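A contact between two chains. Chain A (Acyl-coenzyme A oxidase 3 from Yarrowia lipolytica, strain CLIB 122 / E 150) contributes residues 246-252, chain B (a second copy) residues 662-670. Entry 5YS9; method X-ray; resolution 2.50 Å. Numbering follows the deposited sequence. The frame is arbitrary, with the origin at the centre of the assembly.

Chain A (246-252) ALGDIGK
Chain B, residues 662-670: KVNQQNPAQ

No direct hydrogen bond joins these two stretches of an acyl-coenzyme A oxidase; three waters carry the polar link, and close packing, in part against two glycines, accompanies it. Chain A runs as a strand through A:Asp249 (A:Gly248 phi/psi -161/165, A:Asp249 -75/129), then turns at A:Ile250 (-70/-23) and A:Gly251 (92/-155). Chain B ends a helix at B:Gln666; B:Asn667 (-133/66) is the first residue to leave helical angles, and B:Pro668 (-47/128) and B:Ala669 (-98/9) continue as loop. The register is antiparallel: CA of A:Gly248 lies 4.8 Å from CA of B:Ala669, CA of A:Asp249 6.0 Å from CA of B:Asn667, and CA of A:Ile250 5.8 Å from CA of B:Val663. Together the stretches bury 278 Å².

Water 1 donates to A:Leu247 O (2.9 Å) and B:Ala669 O (2.8 Å). Waters 2 and 3 both donate to B:Asn667 O, each at 2.8 Å; water 2 accepts from A:Asp249 N (2.9 Å), and water 3 donates to A:Asp249 O (2.9 Å). The backbone of A:Asp249 is thus tied through two waters to the one carbonyl of B:Asn667, just past the helix.

Between these bridges B:Ala669 points its methyl toward the strand, CB 3.6 Å from A:Leu247 O and 3.7 Å from A:Gly248 CA. Glycine suits position 248 because an ideal CB there would come within 2.9 Å of B:Ala669 CB. B:Asn667 also points toward chain A, with CB 3.2 Å from A:Asp249 O. Its side chain (chi1 -54°, m; chi2 -82°) folds back on the helix, ND2 donating to B:Val663 O at 2.9 Å, while OD1 lies 3.4 Å from A:Gly251 CA. A CB on A:Gly251 would sit 2.3 Å from B:Asn667 ND2, and the backbone angles by themselves already call for glycine.

A:Asp249 (chi1 -171°, t) points sideways and braces its own turn: OD1 accepts from A:Gly251 N at 2.6 Å. The turn presents its carbonyls to B:Val663 (chi1 166°, t), whose CG1 lies 3.6 Å from A:Asp249 O and 3.5 Å from A:Ile250 O. Although A:Ile250 (chi1 -67°, m; chi2 -177°, t) points away, its CG2 reaches within 4.3 Å of B:Val663 CG2, an apolar contact suited to two buried, branched side chains. A:Leu247 (p, p) also points away at CB, though its end comes nearer; its closest contact with the chain B stretch is made by its O.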

# COMPACT_ATOMS: atom_id res chain seq x y z
N ALA A 246 -8.76 7.13 -33.98
CA ALA A 246 -9.13 8.00 -32.91
C ALA A 246 -8.27 7.61 -31.73
O ALA A 246 -8.07 6.42 -31.45
CB ALA A 246 -10.60 7.82 -32.59
N LEU A 247 -7.76 8.60 -31.02
CA LEU A 247 -7.06 8.35 -29.78
C LEU A 247 -7.02 9.61 -28.89
O LEU A 247 -7.36 10.70 -29.34
CB LEU A 247 -5.65 7.87 -30.09
CG LEU A 247 -4.75 8.83 -30.84
CD1 LEU A 247 -4.21 9.95 -29.97
CD2 LEU A 247 -3.63 7.94 -31.38
N GLY A 248 -6.74 9.39 -27.62
CA GLY A 248 -6.74 10.44 -26.63
C GLY A 248 -5.97 10.08 -25.38
O GLY A 248 -5.67 8.94 -25.15
N ASP A 249 -5.67 11.08 -24.57
CA ASP A 249 -5.01 10.86 -23.31
C ASP A 249 -5.96 10.28 -22.29
O ASP A 249 -7.04 10.79 -22.07
CB ASP A 249 -4.46 12.20 -22.82
CG ASP A 249 -3.56 12.08 -21.63
OD1 ASP A 249 -3.62 11.10 -20.89
OD2 ASP A 249 -2.80 13.02 -21.42
N ILE A 250 -5.55 9.20 -21.66
CA ILE A 250 -6.31 8.57 -20.61
C ILE A 250 -6.34 9.38 -19.34
O ILE A 250 -7.24 9.25 -18.54
CB ILE A 250 -5.90 7.11 -20.40
CG1 ILE A 250 -6.29 6.32 -21.64
CG2 ILE A 250 -6.57 6.54 -19.17
CD1 ILE A 250 -6.02 4.86 -21.58
N GLY A 251 -5.35 10.24 -19.16
CA GLY A 251 -5.37 11.14 -18.03
C GLY A 251 -4.68 10.67 -16.78
O GLY A 251 -3.76 9.89 -16.83
N LYS A 252 -5.11 11.20 -15.65
CA LYS A 252 -4.42 10.99 -14.40
C LYS A 252 -4.38 9.53 -14.00
O LYS A 252 -5.39 8.86 -13.99
CB LYS A 252 -5.11 11.81 -13.30
CG LYS A 252 -4.45 11.76 -11.94
CD LYS A 252 -3.27 12.69 -11.89
CE LYS A 252 -2.65 12.71 -10.51
NZ LYS A 252 -1.89 11.49 -10.22
N LYS B 662 -15.75 9.86 -18.49
CA LYS B 662 -14.99 10.61 -17.48
C LYS B 662 -13.64 10.97 -18.06
O LYS B 662 -13.24 12.13 -18.02
CB LYS B 662 -14.80 9.83 -16.17
CG LYS B 662 -15.07 10.61 -14.88
CD LYS B 662 -14.14 11.78 -14.71
CE LYS B 662 -14.40 12.57 -13.44
NZ LYS B 662 -15.84 12.90 -13.29
N VAL B 663 -12.97 9.98 -18.64
CA VAL B 663 -11.69 10.20 -19.24
C VAL B 663 -11.70 11.31 -20.28
O VAL B 663 -10.82 12.19 -20.24
CB VAL B 663 -11.10 8.91 -19.78
CG1 VAL B 663 -9.93 9.16 -20.71
CG2 VAL B 663 -10.60 8.08 -18.63
N ASN B 664 -12.67 11.29 -21.20
CA ASN B 664 -12.71 12.28 -22.27
C ASN B 664 -13.10 13.69 -21.80
O ASN B 664 -12.63 14.66 -22.38
CB ASN B 664 -13.66 11.81 -23.36
CG ASN B 664 -13.04 10.77 -24.24
OD1 ASN B 664 -13.14 9.58 -23.96
ND2 ASN B 664 -12.31 11.20 -25.24
N GLN B 665 -13.97 13.78 -20.80
CA GLN B 665 -14.38 15.04 -20.19
C GLN B 665 -13.18 15.75 -19.58
O GLN B 665 -12.98 16.96 -19.76
CB GLN B 665 -15.41 14.80 -19.06
CG GLN B 665 -16.84 14.63 -19.50
CD GLN B 665 -17.78 14.06 -18.42
OE1 GLN B 665 -18.77 13.38 -18.76
NE2 GLN B 665 -17.52 14.36 -17.15
N GLN B 666 -12.40 14.98 -18.83
CA GLN B 666 -11.20 15.51 -18.17
C GLN B 666 -10.05 15.67 -19.12
O GLN B 666 -9.16 16.48 -18.88
CB GLN B 666 -10.82 14.62 -16.98
CG GLN B 666 -11.89 14.56 -15.91
CD GLN B 666 -12.19 15.94 -15.34
OE1 GLN B 666 -13.22 16.50 -15.63
NE2 GLN B 666 -11.28 16.49 -14.55
N ASN B 667 -10.07 14.94 -20.24
CA ASN B 667 -8.94 14.93 -21.19
C ASN B 667 -9.41 15.09 -22.62
O ASN B 667 -9.22 14.20 -23.46
CB ASN B 667 -8.11 13.65 -20.99
CG ASN B 667 -7.67 13.48 -19.54
OD1 ASN B 667 -6.69 14.07 -19.16
ND2 ASN B 667 -8.44 12.72 -18.72
N PRO B 668 -9.98 16.27 -22.93
CA PRO B 668 -10.46 16.50 -24.31
C PRO B 668 -9.42 16.08 -25.34
O PRO B 668 -8.30 16.49 -25.25
CB PRO B 668 -10.73 18.02 -24.36
CG PRO B 668 -10.41 18.58 -23.03
CD PRO B 668 -10.12 17.47 -22.06
N ALA B 669 -9.79 15.26 -26.31
CA ALA B 669 -8.82 14.70 -27.26
C ALA B 669 -8.73 15.43 -28.61
O ALA B 669 -8.00 14.95 -29.47
CB ALA B 669 -9.10 13.22 -27.48
N GLN B 670 -9.36 16.57 -28.79
CA GLN B 670 -9.37 17.21 -30.10
C GLN B 670 -7.99 17.56 -30.65
O GLN B 670 -7.77 17.47 -31.83
CB GLN B 670 -10.29 18.42 -30.13
CG GLN B 670 -9.99 19.44 -29.07
CD GLN B 670 -11.00 19.44 -27.94
OE1 GLN B 670 -11.85 18.56 -27.85
NE2 GLN B 670 -10.92 20.45 -27.08
O HOH W 1 -6.08 13.12 -30.36
O HOH W 2 -6.74 13.80 -24.70
O HOH W 3 -9.22 11.45 -23.85